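Local structure of ribose transcriptional regulator (Enterococcus faecium DO, 4RK1) at residues E54-L59 and D77-N82; G112-G117 and F147-D152. The protein binds ribose in the cleft of its sugar-binding region and, as a LacI-family regulator, probably represses transcription through a DNA-binding domain absent from this construct. All blocks are in the same frame, centred on the assembly; numbering follows the deposited sequence.

Interaction 1 of 2, residues E54-L59 and D77-N82; sequences EYLAEL and DAINEN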
loop_
_atom_site.group_PDB
_atom_site.type_symbol
_atom_site.label_atom_id
_atom_site.label_comp_id
_atom_site.label_asym_id
_atom_site.label_seq_id
_atom_site.Cartn_x
_atom_site.Cartn_y
_atom_site.Cartn_z
ATOM N N GLU B 54 16.605 3.667 17.344
ATOM C CA GLU B 54 15.771 4.458 18.254
ATOM C C GLU B 54 14.865 5.486 17.560
ATOM O O GLU B 54 15.172 6.677 17.514
ATOM C CB GLU B 54 16.672 5.163 19.271
ATOM C CG GLU B 54 17.415 4.200 20.190
ATOM C CD GLU B 54 18.768 4.718 20.638
ATOM O OE1 GLU B 54 19.204 5.789 20.161
ATOM O OE2 GLU B 54 19.407 4.043 21.471
ATOM N N TYR B 55 13.729 5.014 17.053
ATOM C CA TYR B 55 12.727 5.887 16.432
ATOM C C TYR B 55 12.242 6.959 17.401
ATOM O O TYR B 55 12.322 8.150 17.109
ATOM C CB TYR B 55 11.526 5.071 15.933
ATOM C CG TYR B 55 11.847 4.174 14.756
ATOM C CD1 TYR B 55 11.759 4.650 13.451
ATOM C CD2 TYR B 55 12.237 2.848 14.947
ATOM C CE1 TYR B 55 12.052 3.834 12.369
ATOM C CE2 TYR B 55 12.532 2.024 13.872
ATOM C CZ TYR B 55 12.439 2.522 12.585
ATOM O OH TYR B 55 12.734 1.707 11.518
ATOM N N LEU B 56 11.755 6.536 18.563
ATOM C CA LEU B 56 11.155 7.468 19.521
ATOM C C LEU B 56 12.125 8.517 20.016
ATOM O O LEU B 56 11.775 9.702 20.094
ATOM C CB LEU B 56 10.576 6.726 20.725
ATOM C CG LEU B 56 9.288 5.938 20.543
ATOM C CD1 LEU B 56 8.816 5.457 21.907
ATOM C CD2 LEU B 56 8.216 6.768 19.846
ATOM N N ALA B 57 13.336 8.084 20.360
ATOM C CA ALA B 57 14.348 8.991 20.890
ATOM C C ALA B 57 14.663 10.078 19.870
ATOM O O ALA B 57 14.651 11.264 20.186
ATOM C CB ALA B 57 15.616 8.229 21.269
ATOM N N GLU B 58 14.927 9.670 18.636
ATOM C CA GLU B 58 15.235 10.627 17.586
ATOM C C GLU B 58 14.039 11.555 17.327
ATOM O O GLU B 58 14.202 12.764 17.256
ATOM C CB GLU B 58 15.655 9.891 16.308
ATOM C CG GLU B 58 15.919 10.776 15.096
ATOM C CD GLU B 58 17.031 11.803 15.298
ATOM O OE1 GLU B 58 17.913 11.599 16.162
ATOM O OE2 GLU B 58 17.023 12.824 14.576
ATOM N N LEU B 59 12.848 10.990 17.174
ATOM C CA LEU B 59 11.666 11.797 16.864
ATOM C C LEU B 59 11.297 12.744 18.006
ATOM O O LEU B 59 10.889 13.879 17.770
ATOM C CB LEU B 59 10.488 10.891 16.499
ATOM C CG LEU B 59 10.609 10.153 15.154
ATOM C CD1 LEU B 59 9.313 9.427 14.836
ATOM C CD2 LEU B 59 10.965 11.114 14.034
ATOM N N ASP B 77 9.935 0.780 27.852
ATOM C CA ASP B 77 11.102 1.567 28.265
ATOM C C ASP B 77 11.329 2.771 27.354
ATOM O O ASP B 77 11.567 3.879 27.829
ATOM C CB ASP B 77 12.377 0.705 28.289
ATOM C CG ASP B 77 12.382 -0.320 29.419
ATOM O OD1 ASP B 77 11.645 -0.145 30.415
ATOM O OD2 ASP B 77 13.130 -1.313 29.305
ATOM N N ALA B 78 11.265 2.551 26.044
ATOM C CA ALA B 78 11.449 3.635 25.089
ATOM C C ALA B 78 10.355 4.693 25.243
ATOM O O ALA B 78 10.621 5.888 25.104
ATOM C CB ALA B 78 11.477 3.097 23.665
ATOM N N ILE B 79 9.130 4.257 25.534
ATOM C CA ILE B 79 8.024 5.197 25.746
ATOM C C ILE B 79 8.249 6.023 27.018
ATOM O O ILE B 79 8.111 7.249 27.011
ATOM C CB ILE B 79 6.666 4.465 25.786
ATOM C CG1 ILE B 79 6.309 3.989 24.369
ATOM C CG2 ILE B 79 5.570 5.391 26.312
ATOM C CD1 ILE B 79 5.167 3.011 24.318
ATOM N N ASN B 80 8.597 5.343 28.105
ATOM C CA ASN B 80 8.883 6.024 29.372
ATOM C C ASN B 80 10.024 7.012 29.243
ATOM O O ASN B 80 9.900 8.173 29.626
ATOM C CB ASN B 80 9.236 5.008 30.451
ATOM C CG ASN B 80 8.044 4.198 30.901
ATOM O OD1 ASN B 80 6.910 4.448 30.493
ATOM N ND2 ASN B 80 8.293 3.220 31.750
ATOM N N GLU B 81 11.131 6.551 28.671
ATOM C CA GLU B 81 12.345 7.356 28.590
ATOM C C GLU B 81 12.166 8.594 27.721
ATOM O O GLU B 81 12.728 9.645 28.014
ATOM C CB GLU B 81 13.509 6.499 28.065
ATOM C CG GLU B 81 14.823 7.248 27.868
ATOM C CD GLU B 81 15.355 7.858 29.154
ATOM O OE1 GLU B 81 15.158 7.259 30.231
ATOM O OE2 GLU B 81 15.975 8.937 29.087
ATOM N N ASN B 82 11.370 8.479 26.662
ATOM C CA ASN B 82 11.263 9.556 25.690
ATOM C C ASN B 82 9.938 10.304 25.745
ATOM O O ASN B 82 9.915 11.525 25.919
ATOM C CB ASN B 82 11.528 8.986 24.299
ATOM C CG ASN B 82 12.938 8.428 24.167
ATOM O OD1 ASN B 82 13.907 9.183 24.164
ATOM N ND2 ASN B 82 13.061 7.112 24.076
#

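Interaction 2 of 2, residues G112-G117 and F147-D152; sequences GGYLAG and FKSALD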
loop_
_atom_site.group_PDB
_atom_site.type_symbol
_atom_site.label_atom_id
_atom_site.label_comp_id
_atom_site.label_asym_id
_atom_site.label_seq_id
_atom_site.Cartn_x
_atom_site.Cartn_y
_atom_site.Cartn_z
ATOM N N GLY B 112 -14.260 -10.937 15.528
ATOM C CA GLY B 112 -13.979 -11.152 14.118
ATOM C C GLY B 112 -13.537 -12.572 13.800
ATOM O O GLY B 112 -13.990 -13.162 12.824
ATOM N N GLY B 113 -12.652 -13.128 14.620
ATOM C CA GLY B 113 -12.226 -14.519 14.426
ATOM C C GLY B 113 -13.389 -15.490 14.612
ATOM O O GLY B 113 -13.551 -16.453 13.866
ATOM N N TYR B 114 -14.220 -15.210 15.603
ATOM C CA TYR B 114 -15.433 -15.989 15.839
ATOM C C TYR B 114 -16.364 -15.943 14.640
ATOM O O TYR B 114 -16.863 -16.978 14.200
ATOM C CB TYR B 114 -16.146 -15.459 17.077
ATOM C CG TYR B 114 -17.439 -16.149 17.414
ATOM C CD1 TYR B 114 -17.439 -17.374 18.077
ATOM C CD2 TYR B 114 -18.667 -15.562 17.109
ATOM C CE1 TYR B 114 -18.622 -17.994 18.427
ATOM C CE2 TYR B 114 -19.862 -16.190 17.444
ATOM C CZ TYR B 114 -19.826 -17.400 18.105
ATOM O OH TYR B 114 -20.994 -18.028 18.449
ATOM N N LEU B 115 -16.587 -14.751 14.095
ATOM C CA LEU B 115 -17.411 -14.630 12.904
ATOM C C LEU B 115 -16.861 -15.434 11.732
ATOM O O LEU B 115 -17.629 -16.068 11.012
ATOM C CB LEU B 115 -17.587 -13.168 12.491
ATOM C CG LEU B 115 -18.466 -12.278 13.378
ATOM C CD1 LEU B 115 -18.393 -10.840 12.876
ATOM C CD2 LEU B 115 -19.909 -12.759 13.415
ATOM N N ALA B 116 -15.541 -15.398 11.531
ATOM C CA ALA B 116 -14.916 -16.155 10.449
ATOM C C ALA B 116 -15.122 -17.663 10.612
ATOM O O ALA B 116 -15.473 -18.359 9.657
ATOM C CB ALA B 116 -13.435 -15.835 10.370
ATOM N N GLY B 117 -14.893 -18.152 11.826
ATOM C CA GLY B 117 -15.122 -19.549 12.144
ATOM C C GLY B 117 -16.552 -19.983 11.939
ATOM O O GLY B 117 -16.803 -21.010 11.301
ATOM N N PHE B 147 -11.734 -17.615 16.727
ATOM C CA PHE B 147 -11.954 -18.681 15.765
ATOM C C PHE B 147 -12.063 -20.044 16.462
ATOM O O PHE B 147 -12.915 -20.867 16.115
ATOM C CB PHE B 147 -10.827 -18.697 14.747
ATOM C CG PHE B 147 -11.070 -19.607 13.597
ATOM C CD1 PHE B 147 -11.787 -19.166 12.498
ATOM C CD2 PHE B 147 -10.574 -20.902 13.599
ATOM C CE1 PHE B 147 -12.003 -19.993 11.417
ATOM C CE2 PHE B 147 -10.799 -21.736 12.522
ATOM C CZ PHE B 147 -11.520 -21.282 11.438
ATOM N N LYS B 148 -11.202 -20.276 17.443
ATOM C CA LYS B 148 -11.254 -21.522 18.220
ATOM C C LYS B 148 -12.528 -21.642 19.050
ATOM O O LYS B 148 -13.030 -22.737 19.261
ATOM C CB LYS B 148 -10.027 -21.652 19.118
ATOM C CG LYS B 148 -8.761 -22.015 18.358
ATOM C CD LYS B 148 -7.536 -21.929 19.253
ATOM C CE LYS B 148 -6.318 -22.536 18.574
ATOM N NZ LYS B 148 -5.091 -22.414 19.407
ATOM N N SER B 149 -13.040 -20.514 19.529
ATOM C CA SER B 149 -14.335 -20.471 20.210
ATOM C C SER B 149 -15.462 -20.953 19.294
ATOM O O SER B 149 -16.348 -21.678 19.734
ATOM C CB SER B 149 -14.620 -19.047 20.709
ATOM O OG SER B 149 -15.808 -18.988 21.462
ATOM N N ALA B 150 -15.423 -20.560 18.018
ATOM C CA ALA B 150 -16.373 -21.064 17.033
ATOM C C ALA B 150 -16.237 -22.576 16.840
ATOM O O ALA B 150 -17.235 -23.284 16.770
ATOM C CB ALA B 150 -16.217 -20.338 15.700
ATOM N N LEU B 151 -15.007 -23.075 16.773
ATOM C CA LEU B 151 -14.786 -24.519 16.697
ATOM C C LEU B 151 -15.391 -25.246 17.903
ATOM O O LEU B 151 -15.962 -26.325 17.748
ATOM C CB LEU B 151 -13.296 -24.852 16.614
ATOM C CG LEU B 151 -12.519 -24.390 15.386
ATOM C CD1 LEU B 151 -11.057 -24.774 15.553
ATOM C CD2 LEU B 151 -13.091 -24.972 14.106
ATOM N N ASP B 152 -15.254 -24.660 19.090
ATOM C CA ASP B 152 -15.849 -25.220 20.309
ATOM C C ASP B 152 -17.361 -25.342 20.197
ATOM O O ASP B 152 -17.940 -26.331 20.631
ATOM C CB ASP B 152 -15.528 -24.360 21.540
ATOM C CG ASP B 152 -14.059 -24.384 21.919
ATOM O OD1 ASP B 152 -13.312 -25.257 21.422
ATOM O OD2 ASP B 152 -13.661 -23.515 22.725
#

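Interaction 1 of 2, residues E54-L59 and D77-N82
The carbonyl oxygen of Ala78 is gripped by two N-H groups, both from Asn82. The backbone N of Asn82 gives it the helical bond, 3.1 Å to Ala78 O, and the side-chain ND2 adds a second at 2.9 Å from the same Ala78 O. The second bond lies in the carbonyl plane, on a lone pair, and is moderately bent, with 147° at the hydrogen. Asn82 CG stands anti to its own carbonyl carbon (chi1 -63°), which folds the carboxamide back over the preceding turn. One bond from ND2 thus tethers the flat amide and favours its orientation.

That leaves OD1 directed at the neighbouring helix, 55-59, where it rests against the backbone: Asn82 OD1 lies 3.3 Å from Ala57 CA. Ala57 suits the spot because its methyl is small enough for the amide to come close, and Asn82 suits it because one end can serve its own helix while the other packs outward. Beside this polar patch Leu56 reaches across. Its CG is anti to the carbonyl carbon, and the CD1 branch does most of the touching. Leu56 CD1 packs 3.7 Å from Ala78 O, the doubly held oxygen. It also meets Ile79 CG1 at 3.8 Å and Ala78 CB at 4.0 Å. Leu56 and Ile79 both also rest on Val74, and Leu56 on Phe67 of strand 66-69.

The two short segments run nearly parallel, 17° apart, with axes 9.4 Å from each other. This is the side-by-side packing of helices on one face of a parallel Rossmann-like sheet. Glu58 forms salt bridges with Arg61 and Arg62 and a hydrogen bond with Thr9 of the second subunit. The chemistry implies a junction held by leucine packing and by an amide that spends one N-H on its own helix and presents its oxygen to Ala57's backbone carbon and methyl.

Interaction 2 of 2, residues G112-G117 and F147-D152
Backbone-to-ring packing dominates where helix 112-117 meets helix 147-152. Phe147 CE1 lies 3.2 Å from Gly117 CA, since glycine, having no side chain, leaves its CA bare to the Phe147 ring and its backbone open to the Ala150 methyl. The phenyl group gets there because its CG is anti to the backbone N (chi1 -171°). Phe189 also meets the ring, with planes at about 20°, and Leu130 of strand 128-133 touches it.

A weak polar contact joins the backbones, Phe147 CA-H to Gly113 O at 3.3 Å, and the same oxygen lies near the plane of the Phe147 ring, at its edge. The small Ala150 methyl rests 3.7 Å from Tyr114 O. Glycines and alanine allow the axes to close to 7.1 Å at a crossing of -43°, the tight packing of neighbouring helices beside the parallel strands of the lobe that contains strands 128-133 and 161-166 in the periplasmic-binding-protein fold.

Apolar side-chain contacts flank this crossing. Tyr114, its CG anti to the backbone N, extends its ring alongside helix 147-152, where Tyr114 CD1 sits 4.0 Å from Ala150 CB. Ala116 CB meets Phe147 CD1 more loosely, at 4.3 Å.

How the interactions relate
Interaction 1 comes first along the chain and closes before interaction 2 opens. Their centres are 37 Å apart, their nearest atoms about 25 Å apart, and they lie on opposite sides of the chain's centre. All four segments belong to the sugar-binding region, in which two α/β lobes enclose ribose, as in periplasmic binding proteins. Helices 55-61 and 76-84 accompany strands 39-44 and 66-69 in one lobe, whereas helices 109-122 and 138-153 accompany strands 128-133 and 161-166 in the other. Interaction 1 adjoins the second subunit; no other chain of the assembly touches interaction 2. Each contact joins neighbouring helices within one lobe, so neither spans the cleft where ribose binds.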